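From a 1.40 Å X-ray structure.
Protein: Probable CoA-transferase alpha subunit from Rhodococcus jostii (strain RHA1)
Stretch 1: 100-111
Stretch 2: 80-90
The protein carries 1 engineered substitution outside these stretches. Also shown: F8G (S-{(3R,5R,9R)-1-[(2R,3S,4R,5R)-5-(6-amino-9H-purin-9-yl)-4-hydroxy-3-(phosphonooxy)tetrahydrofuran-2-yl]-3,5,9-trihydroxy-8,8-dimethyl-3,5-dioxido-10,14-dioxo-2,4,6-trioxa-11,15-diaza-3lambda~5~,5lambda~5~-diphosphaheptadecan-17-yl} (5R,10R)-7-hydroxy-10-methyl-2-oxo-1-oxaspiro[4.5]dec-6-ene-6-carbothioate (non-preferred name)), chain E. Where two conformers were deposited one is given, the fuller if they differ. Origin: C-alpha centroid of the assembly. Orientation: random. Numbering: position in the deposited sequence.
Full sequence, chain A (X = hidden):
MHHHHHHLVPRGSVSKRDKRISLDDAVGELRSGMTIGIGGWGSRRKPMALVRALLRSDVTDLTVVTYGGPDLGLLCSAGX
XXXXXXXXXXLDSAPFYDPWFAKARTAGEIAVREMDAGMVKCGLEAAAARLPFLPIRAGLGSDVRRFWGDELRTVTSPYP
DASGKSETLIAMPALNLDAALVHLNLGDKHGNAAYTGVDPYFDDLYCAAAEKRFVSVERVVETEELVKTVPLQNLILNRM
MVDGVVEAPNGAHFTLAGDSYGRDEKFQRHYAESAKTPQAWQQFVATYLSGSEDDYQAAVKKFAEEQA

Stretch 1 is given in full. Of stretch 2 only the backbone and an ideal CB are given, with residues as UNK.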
# COMPACT_ATOMS: atom_id res chain seq x y z
N TRP A 100 2.28 -4.47 32.77
CA TRP A 100 3.69 -4.14 32.85
C TRP A 100 4.01 -2.85 32.11
O TRP A 100 4.82 -2.04 32.58
CB TRP A 100 4.55 -5.30 32.35
CG TRP A 100 4.79 -6.34 33.39
CD1 TRP A 100 4.33 -7.63 33.39
CD2 TRP A 100 5.53 -6.18 34.60
NE1 TRP A 100 4.75 -8.28 34.52
CE2 TRP A 100 5.49 -7.42 35.28
CE3 TRP A 100 6.24 -5.12 35.17
CZ2 TRP A 100 6.13 -7.62 36.51
CZ3 TRP A 100 6.87 -5.32 36.38
CH2 TRP A 100 6.81 -6.56 37.04
N PHE A 101 3.40 -2.65 30.94
CA PHE A 101 3.49 -1.34 30.30
C PHE A 101 2.94 -0.26 31.22
O PHE A 101 3.55 0.81 31.37
CB PHE A 101 2.75 -1.39 28.97
CG PHE A 101 2.65 -0.06 28.28
CD1 PHE A 101 3.77 0.55 27.74
CD2 PHE A 101 1.43 0.58 28.19
CE1 PHE A 101 3.68 1.77 27.10
CE2 PHE A 101 1.33 1.81 27.54
CZ PHE A 101 2.46 2.40 27.01
N ALA A 102 1.79 -0.51 31.86
CA ALA A 102 1.23 0.49 32.77
C ALA A 102 2.18 0.81 33.91
O ALA A 102 2.35 1.98 34.27
CB ALA A 102 -0.11 -0.01 33.32
N LYS A 103 2.83 -0.21 34.47
CA LYS A 103 3.76 0.04 35.57
C LYS A 103 4.95 0.87 35.11
O LYS A 103 5.37 1.79 35.82
CB LYS A 103 4.20 -1.29 36.19
CG LYS A 103 3.15 -1.89 37.11
CD LYS A 103 3.33 -3.39 37.29
CE LYS A 103 4.04 -3.72 38.59
NZ LYS A 103 5.42 -3.18 38.62
N ALA A 104 5.50 0.57 33.94
CA ALA A 104 6.62 1.36 33.43
C ALA A 104 6.20 2.81 33.18
O ALA A 104 6.97 3.74 33.44
CB ALA A 104 7.18 0.73 32.16
N ARG A 105 4.97 3.01 32.69
CA ARG A 105 4.47 4.36 32.42
C ARG A 105 4.27 5.14 33.71
O ARG A 105 4.73 6.29 33.83
CB ARG A 105 3.17 4.25 31.64
CG ARG A 105 3.36 3.75 30.20
CD ARG A 105 3.77 4.90 29.29
NE ARG A 105 2.65 5.80 29.06
CZ ARG A 105 2.73 7.12 29.02
NH1 ARG A 105 3.89 7.75 29.24
NH2 ARG A 105 1.64 7.84 28.78
N THR A 106 3.57 4.56 34.68
CA THR A 106 3.30 5.28 35.92
C THR A 106 4.56 5.53 36.73
O THR A 106 4.58 6.45 37.55
CB THR A 106 2.21 4.58 36.74
OG1 THR A 106 2.63 3.26 37.09
CG2 THR A 106 0.90 4.51 35.94
N ALA A 107 5.61 4.75 36.50
CA ALA A 107 6.90 4.96 37.14
C ALA A 107 7.81 5.89 36.34
O ALA A 107 8.91 6.21 36.80
CB ALA A 107 7.61 3.62 37.37
N GLY A 108 7.38 6.33 35.17
CA GLY A 108 8.22 7.19 34.35
C GLY A 108 9.47 6.52 33.85
O GLY A 108 10.48 7.20 33.62
N GLU A 109 9.43 5.21 33.65
CA GLU A 109 10.62 4.45 33.26
C GLU A 109 10.89 4.48 31.77
O GLU A 109 11.99 4.10 31.35
CB GLU A 109 10.49 3.01 33.74
CG GLU A 109 10.59 2.90 35.25
CD GLU A 109 10.21 1.53 35.77
OE1 GLU A 109 10.46 1.26 36.97
OE2 GLU A 109 9.66 0.73 35.00
N ILE A 110 9.94 4.92 30.95
CA ILE A 110 10.13 4.94 29.51
C ILE A 110 9.73 6.31 28.97
O ILE A 110 8.79 6.94 29.47
CB ILE A 110 9.36 3.80 28.79
CG1 ILE A 110 7.86 3.91 29.02
CG2 ILE A 110 9.87 2.44 29.27
CD1 ILE A 110 7.05 2.82 28.26
N ALA A 111 10.48 6.79 27.98
CA ALA A 111 10.09 7.97 27.23
C ALA A 111 9.20 7.50 26.10
O ALA A 111 9.55 6.54 25.40
CB ALA A 111 11.32 8.67 26.66
N UNK A 80 13.87 -3.46 29.85
CA UNK A 80 14.65 -3.43 28.62
C UNK A 80 14.29 -2.28 27.70
O UNK A 80 14.95 -2.12 26.66
CB UNK A 80 14.47 -4.75 27.87
N UNK A 81 13.30 -1.46 28.04
CA UNK A 81 12.78 -0.42 27.16
C UNK A 81 13.17 0.94 27.71
O UNK A 81 12.89 1.26 28.87
CB UNK A 81 11.26 -0.53 27.01
N UNK A 82 13.84 1.74 26.88
CA UNK A 82 14.15 3.13 27.20
C UNK A 82 13.16 4.08 26.56
O UNK A 82 12.75 5.06 27.20
CB UNK A 82 15.57 3.48 26.75
N UNK A 83 12.76 3.81 25.33
CA UNK A 83 11.90 4.69 24.57
C UNK A 83 10.97 3.81 23.74
O UNK A 83 11.38 2.75 23.27
CB UNK A 83 12.71 5.65 23.69
N UNK A 84 9.72 4.24 23.60
CA UNK A 84 8.74 3.44 22.88
C UNK A 84 7.94 4.31 21.94
O UNK A 84 7.42 5.35 22.35
CB UNK A 84 7.81 2.71 23.85
N UNK A 85 7.84 3.87 20.68
CA UNK A 85 7.00 4.46 19.65
C UNK A 85 5.86 3.48 19.40
O UNK A 85 6.12 2.35 18.99
CB UNK A 85 7.79 4.75 18.37
N UNK A 86 4.62 3.91 19.61
CA UNK A 86 3.51 2.96 19.50
C UNK A 86 2.22 3.70 19.19
O UNK A 86 2.07 4.88 19.54
CB UNK A 86 3.36 2.15 20.79
N UNK A 87 1.29 2.99 18.56
CA UNK A 87 -0.03 3.53 18.27
C UNK A 87 -1.02 3.22 19.37
O UNK A 87 -2.03 3.90 19.52
CB UNK A 87 -0.55 2.98 16.94
N UNK A 88 -0.72 2.18 20.14
CA UNK A 88 -1.52 1.77 21.28
C UNK A 88 -0.75 0.68 22.00
O UNK A 88 0.25 0.17 21.49
CB UNK A 88 -2.91 1.29 20.86
N UNK A 89 -1.22 0.33 23.19
CA UNK A 89 -0.82 -0.92 23.84
C UNK A 89 -2.10 -1.59 24.34
O UNK A 89 -2.86 -0.99 25.10
CB UNK A 89 0.17 -0.68 24.98
N UNK A 90 -2.35 -2.81 23.88
CA UNK A 90 -3.58 -3.50 24.25
C UNK A 90 -3.34 -5.00 24.29
O UNK A 90 -2.59 -5.54 23.47
CB UNK A 90 -4.71 -3.16 23.27
C4 F8G E . -7.98 7.67 37.89
C5 F8G E . -7.96 9.09 37.51
C6 F8G E . -6.70 9.84 37.71
C8 F8G E . -9.94 8.24 37.12
N1 F8G E . -5.62 9.20 38.22
N3 F8G E . -6.87 7.07 38.40
C1' F8G E . -9.63 5.83 37.85
C2 F8G E . -5.61 7.78 38.60
C2' F8G E . -11.04 5.65 38.37
C3' F8G E . -11.38 4.28 37.81
C4' F8G E . -10.73 4.29 36.46
C5' F8G E . -11.69 4.83 35.43
CAA F8G E . -9.44 3.20 13.34
CAB F8G E . -10.00 3.11 14.74
CAC F8G E . -9.40 2.41 15.73
CAD F8G E . -8.34 1.37 15.42
CAE F8G E . -8.14 1.21 13.92
CAF F8G E . -8.08 2.56 13.23
CAG F8G E . -9.73 2.69 17.14
CAI F8G E . -6.89 0.41 13.57
CAK F8G E . -8.56 -0.01 16.07
CAL F8G E . -7.44 -0.26 17.10
CAM F8G E . -6.63 1.01 17.00
CAQ F8G E . -10.81 3.76 19.40
CAR F8G E . -11.62 2.58 19.93
CAT F8G E . -12.33 3.01 22.19
CAU F8G E . -12.19 2.56 23.64
CAV F8G E . -12.68 3.59 24.65
CAX F8G E . -13.61 2.44 26.55
CAY F8G E . -13.47 1.99 27.98
CAZ F8G E . -14.30 2.86 28.94
CBA F8G E . -13.96 2.48 30.37
CBM F8G E . -13.95 4.32 28.72
CBN F8G E . -15.80 2.64 28.74
N6 F8G E . -6.62 11.15 37.38
N7 F8G E . -9.19 9.37 37.05
N9 F8G E . -9.21 7.23 37.63
NAS F8G E . -11.48 2.43 21.35
NAW F8G E . -12.57 3.07 26.01
O2' F8G E . -11.11 5.67 39.79
O3' F8G E . -10.70 3.28 38.55
O4' F8G E . -9.61 5.18 36.58
O5' F8G E . -12.78 3.92 35.29
OAH F8G E . -11.04 3.70 14.93
OAJ F8G E . -9.12 2.10 18.02
OAN F8G E . -5.66 1.33 17.66
OAO F8G E . -7.12 1.87 15.96
OBB F8G E . -12.56 2.63 30.50
OBD F8G E . -12.08 3.43 32.92
OBJ F8G E . -13.16 3.82 21.83
OBK F8G E . -14.62 2.21 25.90
OBL F8G E . -13.87 0.62 28.11
OBO F8G E . -10.34 2.24 31.62
OBP F8G E . -12.31 0.88 32.36
OBQ F8G E . -14.37 2.59 33.78
OBR F8G E . -13.99 5.04 33.39
OCI F8G E . -10.59 1.36 40.19
OCJ F8G E . -11.91 3.40 40.72
OCK F8G E . -12.70 1.81 38.97
PBC F8G E . -11.83 2.23 31.87
PBE F8G E . -13.37 3.72 33.82
PCH F8G E . -11.50 2.43 39.64
SAP F8G E . -10.89 3.80 17.64

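Position 80 lies out of reach of the helix and loop, and nothing visible restricts it; many side chains would suit. It is Lys80, whose amine is bonded elsewhere in the structure.

At 81 the CA-to-CB bond points toward stretch 1, and the ideal CB sits 4.0 Å from Ile110 CG2. With extended backbone angles, that favours a compact apolar group, perhaps beta-branched. Val81 fills it, setting CG1 3.8 Å from Ile110 CG2. A water donates to both Val81 O (2.7 Å) and Glu109 O (2.6 Å), joining two acceptors.

Position 82 turns its CB away, so the side chain is free, and the backbone does the work as the chain turns a corner. Thr82 is the residue; Ala111 N donates to Thr82 O at 3.0 Å, nearly straight at 168°.

Position 83 is bridged in parallel with Ala111, their side chains on the same face of the sheet. Ala111 offers only a methyl, so almost anything with a slim start would do. Lys83 runs fully extended, its CG 4.2 Å from Ala111 CB. Lys83 CA approaches Ala111 O at 3.1 Å in a CA-H...O contact.

At 84 the backbone N donates to Ala111 O at 2.9 Å, completing the pair of bonds that flank 83. The CB points toward stretch 1, 4.5 Å from Ile110 CD1 and 5.3 Å from Phe101 CE1, which suits a small apolar group. Ala84 provides just its methyl.

Position 85 points away, so polar or apolar, large or small would be compatible with stretch 1. Tyr85 OH accepts from Lys83 NZ at 3.0 Å.

Position 86 points toward stretch 1, yet its ideal CB has nothing of that stretch within 5.5 Å. Something long is needed to reach Phe101 and Arg105; a large aromatic or a long aliphatic chain would serve. Tyr86, with chi1 at p, presents its ring face to the edge of Phe101, centroids 5.3 Å apart and planes at 82°. Its OH lies over one face of the Arg105 guanidinium, 3.8 Å from Arg105 NE.

Position 87 has no neighbour here and turns a corner; its negative phi does not demand glycine, though Gly87 is present.

Position 88 points away, so stretch 1 would tolerate many side chains. Phe88 instead meets the ligand, CD2 3.2 Å from F8G OAN.

At 89 CA-to-CB points toward stretch 1 from an extended backbone, the ideal CB 3.7 Å from Phe101 CD2. An apolar group of modest size fits: Val, Ile or perhaps Leu. Val89 places CG2 over the ring face, 3.5 Å from Phe101 CE2, in a CH-pi contact.

Position 90 is out of reach, so stretch 1 leaves the choice open; Ser90 bonds through OG to a residue just outside the stretch.

Stretch 2, residues 80-90: KVTKAYYGFVS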
# COMPACT_ATOMS: atom_id res chain seq x y z
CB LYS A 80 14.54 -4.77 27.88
CG LYS A 80 15.34 -5.88 28.56
CD LYS A 80 15.10 -7.21 27.89
CE LYS A 80 15.87 -8.31 28.57
NZ LYS A 80 17.34 -8.20 28.37
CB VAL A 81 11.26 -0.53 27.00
CG1 VAL A 81 10.75 0.55 26.04
CG2 VAL A 81 10.88 -1.92 26.52
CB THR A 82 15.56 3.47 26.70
OG1 THR A 82 16.51 2.65 27.39
CG2 THR A 82 15.90 4.94 26.95
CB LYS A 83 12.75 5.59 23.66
CG LYS A 83 12.00 6.73 22.98
CD LYS A 83 12.98 7.66 22.29
CE LYS A 83 12.26 8.85 21.66
NZ LYS A 83 13.17 9.73 20.85
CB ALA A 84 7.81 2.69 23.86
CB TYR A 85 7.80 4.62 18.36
CG TYR A 85 8.92 5.64 18.39
CD1 TYR A 85 10.12 5.38 19.04
CD2 TYR A 85 8.77 6.87 17.75
CE1 TYR A 85 11.14 6.32 19.06
CE2 TYR A 85 9.79 7.81 17.76
CZ TYR A 85 10.97 7.53 18.42
OH TYR A 85 12.00 8.45 18.45
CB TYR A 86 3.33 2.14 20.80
CG TYR A 86 3.15 3.01 22.02
CD1 TYR A 86 4.24 3.46 22.75
CD2 TYR A 86 1.88 3.43 22.42
CE1 TYR A 86 4.08 4.29 23.85
CE2 TYR A 86 1.72 4.27 23.51
CZ TYR A 86 2.81 4.70 24.21
OH TYR A 86 2.66 5.53 25.29
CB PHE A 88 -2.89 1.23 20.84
CG PHE A 88 -2.80 -0.01 19.99
CD1 PHE A 88 -2.71 -1.27 20.59
CD2 PHE A 88 -2.83 0.07 18.60
CE1 PHE A 88 -2.62 -2.42 19.81
CE2 PHE A 88 -2.76 -1.07 17.83
CZ PHE A 88 -2.65 -2.31 18.43
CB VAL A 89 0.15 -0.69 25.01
CG1 VAL A 89 0.53 -2.04 25.64
CG2 VAL A 89 1.40 0.05 24.53
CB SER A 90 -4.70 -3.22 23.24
OG SER A 90 -5.90 -3.87 23.64
O HOH W 1 13.82 2.19 31.25
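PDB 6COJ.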